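Local structure of putative hemoglobin-like oxygen-binding protein (Pseudoalteromonas haloplanktis, 4UUR) at residues K22-G30 against L73-D81; A34-D43 against I65-S74. The protein binds heme and, as a group II truncated hemoglobin, probably binds and carries oxygen. All coordinates share one frame; numbering follows the deposited sequence.

Contact 1. Residues K22-G30 against L73-D81; sequences KTPYEILGG and LSGWLGGPD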
loop_
_atom_site.group_PDB
_atom_site.type_symbol
_atom_site.label_atom_id
_atom_site.label_comp_id
_atom_site.label_asym_id
_atom_site.label_seq_id
_atom_site.Cartn_x
_atom_site.Cartn_y
_atom_site.Cartn_z
ATOM N N LYS A 22 2.031 21.475 -3.436
ATOM C CA LYS A 22 2.623 20.600 -2.367
ATOM C C LYS A 22 2.288 19.148 -2.705
ATOM O O LYS A 22 1.170 18.851 -3.118
ATOM C CB LYS A 22 2.098 20.972 -0.970
ATOM C CG LYS A 22 3.014 21.911 -0.187
ATOM C CD LYS A 22 2.708 21.928 1.313
ATOM C CE LYS A 22 3.875 22.489 2.156
ATOM N NZ LYS A 22 5.126 21.653 2.246
ATOM N N THR A 23 3.257 18.254 -2.567
ATOM C CA THR A 23 3.048 16.819 -2.835
ATOM C C THR A 23 2.422 16.091 -1.645
ATOM O O THR A 23 2.538 16.551 -0.494
ATOM C CB THR A 23 4.377 16.119 -3.154
ATOM O OG1 THR A 23 5.261 16.187 -2.028
ATOM C CG2 THR A 23 5.051 16.780 -4.360
ATOM N N PRO A 24 1.756 14.946 -1.910
ATOM C CA PRO A 24 1.259 14.083 -0.847
ATOM C C PRO A 24 2.338 13.767 0.183
ATOM O O PRO A 24 2.094 13.832 1.387
ATOM C CB PRO A 24 0.819 12.834 -1.611
ATOM C CG PRO A 24 0.304 13.386 -2.885
ATOM C CD PRO A 24 1.315 14.460 -3.231
ATOM N N TYR A 25 3.538 13.473 -0.285
ATOM C CA TYR A 25 4.666 13.246 0.602
ATOM C C TYR A 25 4.849 14.412 1.531
ATOM O O TYR A 25 5.058 14.224 2.736
ATOM C CB TYR A 25 5.913 13.052 -0.220
ATOM C CG TYR A 25 7.148 12.685 0.551
ATOM C CD1 TYR A 25 7.346 11.375 0.960
ATOM C CD2 TYR A 25 8.144 13.622 0.808
ATOM C CE1 TYR A 25 8.481 10.999 1.638
ATOM C CE2 TYR A 25 9.292 13.260 1.491
ATOM C CZ TYR A 25 9.454 11.949 1.899
ATOM O OH TYR A 25 10.559 11.555 2.598
ATOM N N GLU A 26 4.778 15.627 0.988
ATOM C CA GLU A 26 5.042 16.822 1.815
ATOM C C GLU A 26 3.928 17.027 2.848
ATOM O O GLU A 26 4.213 17.194 4.017
ATOM C CB GLU A 26 5.228 18.086 0.953
ATOM C CG GLU A 26 6.538 18.135 0.152
ATOM C CD GLU A 26 6.555 19.240 -0.937
ATOM O OE1 GLU A 26 5.636 19.310 -1.815
ATOM O OE2 GLU A 26 7.520 20.052 -0.912
ATOM N N ILE A 27 2.686 16.969 2.385
ATOM C CA ILE A 27 1.514 17.138 3.195
ATOM C C ILE A 27 1.469 16.138 4.362
ATOM O O ILE A 27 1.157 16.511 5.475
ATOM C CB ILE A 27 0.247 16.991 2.321
ATOM C CG1 ILE A 27 0.185 18.130 1.303
ATOM C CG2 ILE A 27 -1.028 16.977 3.176
ATOM C CD1 ILE A 27 -0.900 17.954 0.268
ATOM N N LEU A 28 1.813 14.874 4.100
ATOM C CA LEU A 28 1.852 13.814 5.126
ATOM C C LEU A 28 3.082 13.810 6.043
ATOM O O LEU A 28 3.216 12.897 6.840
ATOM C CB LEU A 28 1.764 12.448 4.451
ATOM C CG LEU A 28 0.516 12.271 3.595
ATOM C CD1 LEU A 28 0.785 11.181 2.589
ATOM C CD2 LEU A 28 -0.716 11.964 4.438
ATOM N N GLY A 29 3.977 14.798 5.940
ATOM C CA GLY A 29 5.131 14.895 6.860
ATOM C C GLY A 29 6.369 14.177 6.388
ATOM O O GLY A 29 7.269 13.917 7.179
ATOM N N GLY A 30 6.419 13.834 5.101
ATOM C CA GLY A 30 7.566 13.154 4.535
ATOM C C GLY A 30 7.739 11.681 4.922
ATOM O O GLY A 30 6.780 10.891 4.904
ATOM N N LEU A 73 6.238 3.728 -1.341
ATOM C CA LEU A 73 5.418 4.897 -0.965
ATOM C C LEU A 73 6.216 6.201 -0.988
ATOM O O LEU A 73 5.707 7.197 -1.434
ATOM C CB LEU A 73 4.756 4.720 0.411
ATOM C CG LEU A 73 3.614 3.728 0.435
ATOM C CD1 LEU A 73 3.019 3.650 1.838
ATOM C CD2 LEU A 73 2.577 4.090 -0.599
ATOM N N SER A 74 7.455 6.202 -0.524
ATOM C CA SER A 74 8.219 7.435 -0.600
ATOM C C SER A 74 8.235 8.053 -2.020
ATOM O O SER A 74 8.015 9.235 -2.159
ATOM C CB SER A 74 9.636 7.265 -0.110
ATOM O OG SER A 74 10.391 8.417 -0.508
ATOM N N GLY A 75 8.442 7.270 -3.071
ATOM C CA GLY A 75 8.401 7.826 -4.405
ATOM C C GLY A 75 7.021 7.996 -4.993
ATOM O O GLY A 75 6.734 8.977 -5.647
ATOM N N TRP A 76 6.136 7.037 -4.782
ATOM C CA TRP A 76 4.770 7.179 -5.295
ATOM C C TRP A 76 4.061 8.439 -4.765
ATOM O O TRP A 76 3.101 8.914 -5.377
ATOM C CB TRP A 76 3.962 5.957 -4.914
ATOM C CG TRP A 76 2.680 5.861 -5.569
ATOM C CD1 TRP A 76 2.461 5.521 -6.854
ATOM C CD2 TRP A 76 1.383 6.001 -4.956
ATOM N NE1 TRP A 76 1.101 5.464 -7.106
ATOM C CE2 TRP A 76 0.425 5.775 -5.955
ATOM C CE3 TRP A 76 0.948 6.298 -3.654
ATOM C CZ2 TRP A 76 -0.955 5.825 -5.701
ATOM C CZ3 TRP A 76 -0.403 6.373 -3.403
ATOM C CH2 TRP A 76 -1.345 6.127 -4.418
ATOM N N LEU A 77 4.500 8.933 -3.605
ATOM C CA LEU A 77 3.957 10.183 -3.009
ATOM C C LEU A 77 4.821 11.465 -3.286
ATOM O O LEU A 77 4.459 12.580 -2.887
ATOM C CB LEU A 77 3.801 10.008 -1.494
ATOM C CG LEU A 77 2.909 8.904 -0.928
ATOM C CD1 LEU A 77 3.271 8.686 0.525
ATOM C CD2 LEU A 77 1.414 9.163 -1.072
ATOM N N GLY A 78 5.966 11.310 -3.942
ATOM C CA GLY A 78 6.748 12.452 -4.399
ATOM C C GLY A 78 7.923 12.721 -3.526
ATOM O O GLY A 78 8.365 13.821 -3.475
ATOM N N GLY A 79 8.386 11.745 -2.763
ATOM C CA GLY A 79 9.619 11.874 -1.990
ATOM C C GLY A 79 10.711 11.190 -2.777
ATOM O O GLY A 79 10.546 10.954 -3.963
ATOM N N PRO A 80 11.828 10.855 -2.130
ATOM C CA PRO A 80 12.814 10.052 -2.838
ATOM C C PRO A 80 12.251 8.731 -3.392
ATOM O O PRO A 80 11.678 7.952 -2.638
ATOM C CB PRO A 80 13.888 9.769 -1.778
ATOM C CG PRO A 80 13.483 10.436 -0.525
ATOM C CD PRO A 80 12.275 11.274 -0.793
ATOM N N ASP A 81 12.390 8.518 -4.705
ATOM C CA ASP A 81 12.215 7.193 -5.315
ATOM C C ASP A 81 13.198 6.312 -4.642
ATOM O O ASP A 81 14.327 6.230 -5.088
ATOM C CB ASP A 81 12.576 7.179 -6.799
ATOM C CG ASP A 81 11.419 7.491 -7.678
ATOM O OD1 ASP A 81 10.387 6.767 -7.626
ATOM O OD2 ASP A 81 11.561 8.465 -8.440
#

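Contact 2. Residues A34-D43 against I65-S74; sequences ALAIANRFYD and IRQVFFEFLS. With HEM (protoporphyrin IX containing Fe), chain C.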
loop_
_atom_site.group_PDB
_atom_site.type_symbol
_atom_site.label_atom_id
_atom_site.label_comp_id
_atom_site.label_asym_id
_atom_site.label_seq_id
_atom_site.Cartn_x
_atom_site.Cartn_y
_atom_site.Cartn_z
ATOM N N ALA A 34 5.182 8.430 5.390
ATOM C CA ALA A 34 5.195 7.229 4.546
ATOM C C ALA A 34 5.427 5.964 5.371
ATOM O O ALA A 34 4.712 4.987 5.217
ATOM C CB ALA A 34 6.261 7.354 3.498
ATOM N N LEU A 35 6.427 5.997 6.250
ATOM C CA LEU A 35 6.669 4.898 7.195
ATOM C C LEU A 35 5.426 4.535 7.991
ATOM O O LEU A 35 5.097 3.368 8.063
ATOM C CB LEU A 35 7.753 5.198 8.208
ATOM C CG LEU A 35 9.098 4.469 8.125
ATOM C CD1 LEU A 35 9.747 4.477 9.521
ATOM C CD2 LEU A 35 9.009 3.048 7.569
ATOM N N ALA A 36 4.758 5.526 8.578
ATOM C CA ALA A 36 3.565 5.267 9.392
ATOM C C ALA A 36 2.438 4.641 8.610
ATOM O O ALA A 36 1.737 3.826 9.148
ATOM C CB ALA A 36 3.066 6.534 10.087
ATOM N N ILE A 37 2.240 5.028 7.359
ATOM C CA ILE A 37 1.227 4.391 6.507
ATOM C C ILE A 37 1.536 2.903 6.185
ATOM O O ILE A 37 0.655 2.001 6.249
ATOM C CB ILE A 37 1.030 5.197 5.214
ATOM C CG1 ILE A 37 0.347 6.516 5.574
ATOM C CG2 ILE A 37 0.220 4.420 4.162
ATOM C CD1 ILE A 37 0.153 7.465 4.410
ATOM N N ALA A 38 2.781 2.657 5.826
ATOM C CA ALA A 38 3.222 1.335 5.463
ATOM C C ALA A 38 3.056 0.410 6.663
ATOM O O ALA A 38 2.540 -0.712 6.554
ATOM C CB ALA A 38 4.687 1.395 5.025
ATOM N N ASN A 39 3.483 0.888 7.826
ATOM C CA ASN A 39 3.425 0.089 8.998
ATOM C C ASN A 39 2.056 -0.130 9.528
ATOM O O ASN A 39 1.786 -1.214 9.969
ATOM C CB ASN A 39 4.363 0.590 10.093
ATOM C CG ASN A 39 5.791 0.179 9.826
ATOM O OD1 ASN A 39 6.100 -0.990 9.641
ATOM N ND2 ASN A 39 6.640 1.137 9.709
ATOM N N ARG A 40 1.224 0.890 9.529
ATOM C CA ARG A 40 -0.173 0.781 9.963
ATOM C C ARG A 40 -0.943 -0.200 9.068
ATOM O O ARG A 40 -1.743 -0.996 9.557
ATOM C CB ARG A 40 -0.834 2.132 9.837
ATOM C CG ARG A 40 -2.348 2.160 10.105
ATOM C CD ARG A 40 -2.675 2.171 11.573
ATOM N NE ARG A 40 -2.368 3.480 12.125
ATOM C CZ ARG A 40 -2.534 3.826 13.396
ATOM N NH1 ARG A 40 -2.985 2.979 14.316
ATOM N NH2 ARG A 40 -2.262 5.049 13.751
ATOM N N PHE A 41 -0.697 -0.125 7.762
ATOM C CA PHE A 41 -1.310 -1.015 6.771
ATOM C C PHE A 41 -1.103 -2.485 7.143
ATOM O O PHE A 41 -2.058 -3.239 7.230
ATOM C CB PHE A 41 -0.718 -0.732 5.364
ATOM C CG PHE A 41 -1.265 -1.618 4.281
ATOM C CD1 PHE A 41 -2.596 -1.555 3.907
ATOM C CD2 PHE A 41 -0.470 -2.546 3.672
ATOM C CE1 PHE A 41 -3.101 -2.392 2.937
ATOM C CE2 PHE A 41 -0.961 -3.358 2.680
ATOM C CZ PHE A 41 -2.272 -3.268 2.299
ATOM N N TYR A 42 0.148 -2.874 7.374
ATOM C CA TYR A 42 0.473 -4.257 7.708
ATOM C C TYR A 42 0.048 -4.587 9.130
ATOM O O TYR A 42 -0.316 -5.722 9.433
ATOM C CB TYR A 42 1.991 -4.479 7.488
ATOM C CG TYR A 42 2.332 -4.522 5.989
ATOM C CD1 TYR A 42 1.799 -5.519 5.175
ATOM C CD2 TYR A 42 3.117 -3.565 5.402
ATOM C CE1 TYR A 42 2.027 -5.544 3.800
ATOM C CE2 TYR A 42 3.404 -3.596 4.037
ATOM C CZ TYR A 42 2.846 -4.596 3.225
ATOM O OH TYR A 42 3.080 -4.652 1.859
ATOM N N ASP A 43 0.083 -3.603 10.013
ATOM C CA ASP A 43 -0.348 -3.830 11.377
ATOM C C ASP A 43 -1.793 -4.278 11.438
ATOM O O ASP A 43 -2.146 -5.192 12.188
ATOM C CB ASP A 43 -0.140 -2.562 12.176
ATOM C CG ASP A 43 1.301 -2.448 12.724
ATOM O OD1 ASP A 43 2.107 -3.399 12.551
ATOM O OD2 ASP A 43 1.588 -1.422 13.353
ATOM N N ILE A 65 8.970 -6.691 3.639
ATOM C CA ILE A 65 7.879 -6.102 2.861
ATOM C C ILE A 65 7.391 -4.773 3.481
ATOM O O ILE A 65 6.970 -3.869 2.757
ATOM C CB ILE A 65 6.700 -7.097 2.664
ATOM C CG1 ILE A 65 5.669 -6.545 1.709
ATOM C CG2 ILE A 65 5.983 -7.383 3.975
ATOM C CD1 ILE A 65 6.220 -6.226 0.353
ATOM N N ARG A 66 7.430 -4.664 4.816
ATOM C CA ARG A 66 7.173 -3.388 5.448
ATOM C C ARG A 66 8.112 -2.300 4.858
ATOM O O ARG A 66 7.646 -1.220 4.430
ATOM C CB ARG A 66 7.359 -3.474 6.945
ATOM C CG ARG A 66 6.210 -4.135 7.652
ATOM C CD ARG A 66 6.514 -4.261 9.145
ATOM N NE ARG A 66 5.428 -4.902 9.883
ATOM C CZ ARG A 66 4.326 -4.301 10.369
ATOM N NH1 ARG A 66 4.094 -3.005 10.233
ATOM N NH2 ARG A 66 3.441 -5.001 11.014
ATOM N N GLN A 67 9.407 -2.617 4.834
ATOM C CA GLN A 67 10.459 -1.722 4.357
ATOM C C GLN A 67 10.302 -1.453 2.859
ATOM O O GLN A 67 10.312 -0.313 2.409
ATOM C CB GLN A 67 11.825 -2.339 4.666
ATOM C CG GLN A 67 13.057 -1.646 4.071
ATOM C CD GLN A 67 13.198 -0.197 4.501
ATOM O OE1 GLN A 67 13.053 0.150 5.688
ATOM N NE2 GLN A 67 13.475 0.668 3.533
ATOM N N VAL A 68 10.111 -2.503 2.078
ATOM C CA VAL A 68 9.936 -2.339 0.628
ATOM C C VAL A 68 8.726 -1.494 0.300
ATOM O O VAL A 68 8.820 -0.583 -0.504
ATOM C CB VAL A 68 9.836 -3.695 -0.088
ATOM C CG1 VAL A 68 9.404 -3.530 -1.537
ATOM C CG2 VAL A 68 11.191 -4.380 -0.052
ATOM N N PHE A 69 7.572 -1.793 0.903
ATOM C CA PHE A 69 6.358 -1.008 0.638
ATOM C C PHE A 69 6.599 0.453 0.993
ATOM O O PHE A 69 6.150 1.322 0.275
ATOM C CB PHE A 69 5.175 -1.533 1.445
ATOM C CG PHE A 69 3.852 -0.920 1.073
ATOM C CD1 PHE A 69 3.398 -0.932 -0.225
ATOM C CD2 PHE A 69 3.034 -0.402 2.025
ATOM C CE1 PHE A 69 2.183 -0.371 -0.583
ATOM C CE2 PHE A 69 1.796 0.093 1.720
ATOM C CZ PHE A 69 1.366 0.123 0.407
ATOM N N PHE A 70 7.286 0.722 2.096
ATOM C CA PHE A 70 7.649 2.102 2.462
ATOM C C PHE A 70 8.461 2.781 1.350
ATOM O O PHE A 70 8.098 3.881 0.879
ATOM C CB PHE A 70 8.459 2.125 3.755
ATOM C CG PHE A 70 9.325 3.340 3.911
ATOM C CD1 PHE A 70 8.760 4.600 4.099
ATOM C CD2 PHE A 70 10.715 3.226 3.904
ATOM C CE1 PHE A 70 9.563 5.725 4.251
ATOM C CE2 PHE A 70 11.528 4.345 4.049
ATOM C CZ PHE A 70 10.950 5.598 4.211
ATOM N N GLU A 71 9.546 2.111 0.938
ATOM C CA GLU A 71 10.377 2.559 -0.165
ATOM C C GLU A 71 9.518 2.893 -1.336
ATOM O O GLU A 71 9.738 3.908 -1.982
ATOM C CB GLU A 71 11.398 1.483 -0.567
ATOM C CG GLU A 71 12.620 1.432 0.328
ATOM C CD GLU A 71 13.290 0.060 0.382
ATOM O OE1 GLU A 71 13.208 -0.790 -0.549
ATOM O OE2 GLU A 71 13.908 -0.189 1.415
ATOM N N PHE A 72 8.505 2.072 -1.606
ATOM C CA PHE A 72 7.620 2.370 -2.750
ATOM C C PHE A 72 6.823 3.625 -2.532
ATOM O O PHE A 72 6.766 4.488 -3.424
ATOM C CB PHE A 72 6.689 1.227 -3.082
ATOM C CG PHE A 72 5.602 1.597 -4.034
ATOM C CD1 PHE A 72 5.847 1.672 -5.405
ATOM C CD2 PHE A 72 4.305 1.853 -3.558
ATOM C CE1 PHE A 72 4.814 2.005 -6.282
ATOM C CE2 PHE A 72 3.283 2.169 -4.412
ATOM C CZ PHE A 72 3.532 2.246 -5.781
ATOM N N LEU A 73 6.238 3.728 -1.341
ATOM C CA LEU A 73 5.418 4.897 -0.965
ATOM C C LEU A 73 6.216 6.201 -0.988
ATOM O O LEU A 73 5.707 7.197 -1.434
ATOM C CB LEU A 73 4.756 4.720 0.411
ATOM C CG LEU A 73 3.614 3.728 0.435
ATOM C CD1 LEU A 73 3.019 3.650 1.838
ATOM C CD2 LEU A 73 2.577 4.090 -0.599
ATOM N N SER A 74 7.455 6.202 -0.524
ATOM C CA SER A 74 8.219 7.435 -0.600
ATOM C C SER A 74 8.235 8.053 -2.020
ATOM O O SER A 74 8.015 9.235 -2.159
ATOM C CB SER A 74 9.636 7.265 -0.110
ATOM O OG SER A 74 10.391 8.417 -0.508
HETATM C CHA HEM C . 4.203 -7.172 -2.977
HETATM C CHB HEM C . -0.356 -8.831 -2.560
HETATM C CHC HEM C . -1.910 -4.583 -4.330
HETATM C CHD HEM C . 2.475 -2.779 -3.758
HETATM C C1A HEM C . 3.113 -7.991 -2.742
HETATM C C2A HEM C . 3.188 -9.303 -2.272
HETATM C C3A HEM C . 1.909 -9.753 -2.135
HETATM C C4A HEM C . 1.018 -8.732 -2.539
HETATM C CMA HEM C . 1.486 -11.133 -1.648
HETATM C CAA HEM C . 4.432 -10.112 -1.964
HETATM C CBA HEM C . 5.346 -9.438 -0.941
HETATM C CGA HEM C . 6.129 -10.381 -0.052
HETATM O O1A HEM C . 5.634 -11.136 0.810
HETATM O O2A HEM C . 7.365 -10.347 -0.165
HETATM C C1B HEM C . -1.178 -7.805 -3.056
HETATM C C2B HEM C . -2.571 -7.946 -3.334
HETATM C C3B HEM C . -3.009 -6.751 -3.845
HETATM C C4B HEM C . -1.817 -5.909 -3.917
HETATM C CMB HEM C . -3.365 -9.203 -3.021
HETATM C CAB HEM C . -4.294 -6.181 -4.360
HETATM C CBB HEM C . -5.331 -6.921 -4.576
HETATM C C1C HEM C . -0.878 -3.656 -4.248
HETATM C C2C HEM C . -0.972 -2.271 -4.460
HETATM C C3C HEM C . 0.301 -1.776 -4.317
HETATM C C4C HEM C . 1.139 -2.863 -3.973
HETATM C CMC HEM C . -2.250 -1.533 -4.834
HETATM C CAC HEM C . 0.808 -0.388 -4.390
HETATM C CBC HEM C . -0.002 0.662 -4.459
HETATM C C1D HEM C . 3.252 -3.876 -3.551
HETATM C C2D HEM C . 4.707 -3.753 -3.519
HETATM C C3D HEM C . 5.174 -4.963 -3.303
HETATM C C4D HEM C . 4.010 -5.831 -3.218
HETATM C CMD HEM C . 5.566 -2.533 -3.707
HETATM C CAD HEM C . 6.637 -5.367 -3.242
HETATM C CBD HEM C . 6.971 -5.873 -4.648
HETATM C CGD HEM C . 8.441 -6.254 -4.854
HETATM O O1D HEM C . 9.251 -6.305 -3.916
HETATM O O2D HEM C . 8.893 -6.537 -5.982
HETATM N NA HEM C . 1.763 -7.641 -2.858
HETATM N NB HEM C . -0.809 -6.592 -3.416
HETATM N NC HEM C . 0.384 -3.973 -3.928
HETATM N ND HEM C . 2.871 -5.112 -3.317
HETATM FE FE HEM C . 1.127 -5.817 -3.376
HETATM O O HOH W 1 0.939 -5.342 -1.243
#

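Contact 1. Residues K22-G30 against L73-D81
Ser-74, in the last turn of its helix, meets the Tyr-25 ring obliquely, with its O 3.8 Å from Tyr-25 CD1. Its hydroxyl is engaged elsewhere, on Pro-80 O, a bond that ties the following turn back to the helix. Leu-77 O accepts Tyr-25 N at 2.9 Å (N-H...O 153°), taking a first-turn N-H of helix 24-27, while Leu-77 CD2 rests 3.8 Å from Pro-24 CB. The Leu-77 and Leu-28 side chains cross at about a right angle, their CD1 atoms in contact. Gly-78, the positive-phi residue of a Schellman motif, passes beside Thr-23, which caps helix 24-27 in a capping box with Glu-26. Gly-79 sets its CA over one face of the tyrosine, 3.5 Å from the Tyr-25 ring centroid and 7° off the normal, a CH-pi contact; Gly-30 CA covers the opposite face. The ring reaches this slot because CG is anti to the backbone N (chi1 -175°). Tyr-25 OH lies 3.8 Å from Pro-80 CD. Gly-29/Gly-30 and Gly-78/Gly-79 match the Gly-Gly motifs that follow the A and E helices in truncated hemoglobins. One backbone bond and a ring held on both faces probably fix the short N-terminal helix on the end of helix 63-76.

Contact 2. Residues A34-D43 against I65-S74
Arg-66 has the most surface buried here, and its guanidinium is spent on helix 34-43. Extended from CG to NE, the chain brings NH1 to Asn-39, where it donates both to the side-chain OD1 (2.9 Å, 154°) and to the backbone O (2.9 Å), each on a lone pair in the carbonyl plane. That backbone O still accepts Asp-43 N within its own helix, so two donors share it. NH2 forms a salt bridge with Asp-43 OD1 at 2.6 Å, met nearly along the C-O axis with carboxylate and guanidinium planes well turned from each other. Tyr-42 CB covers one guanidinium face, 3.7 Å from Arg-66 CZ.

From there Tyr-42 runs the other way, past the arginine chain and toward the heme. With CG anti to the carbonyl carbon (chi1 -73°), the ring is directed so that its hydroxyl ends against Ile-65, OH to CG1 3.2 Å. The ring turns its edge to the Phe-69 face in an offset edge-to-face pair, while Phe-41 CD2 sits over one of its own faces. Segments 34-43 and 65-74, of the B and E helices of the 2-on-2 globin fold, cross at 137° and build the distal wall: Phe-69, Phe-72, Ile-65 and Val-68 line the heme pocket, and a water is the iron's ligand on this side. Phe-69 CE1 comes within 4.0 Å of the heme methine carbon CHD.

Toward the other end, Phe-70 takes Leu-35 CD2 over one face, a CH-pi contact 3.9 Å from the ring centroid, and receives Ala-34 CB at its edge. Between the two ends Ala-38 is a knob in the hole made by Arg-66, Phe-69, Phe-70 and Leu-73, whose CD1 also reaches Ile-37 CG2.

In the fold
Both contacts are made by helix 63-76, contact 2 along its length and contact 1 at its C-terminal end and the turn beyond; Leu-73 and Ser-74 belong to both. The partners of helix 63-76 are also consecutive: helix 24-27 leads into helix 31-45. Along the chain, contact 2 is nested inside the loop that contact 1 closes. Their centres lie 12 Å apart, and they touch where Leu-28 CD1 meets Ile-37 CD1 at 4.2 Å. Contact 2 is buried near the middle of the chain, against the heme, whereas contact 1 is partly buried at the periphery, away from Arg-95 and His-96. The N-terminal chain thus runs roughly antiparallel to helix 63-76, from its C-terminal end toward the heme.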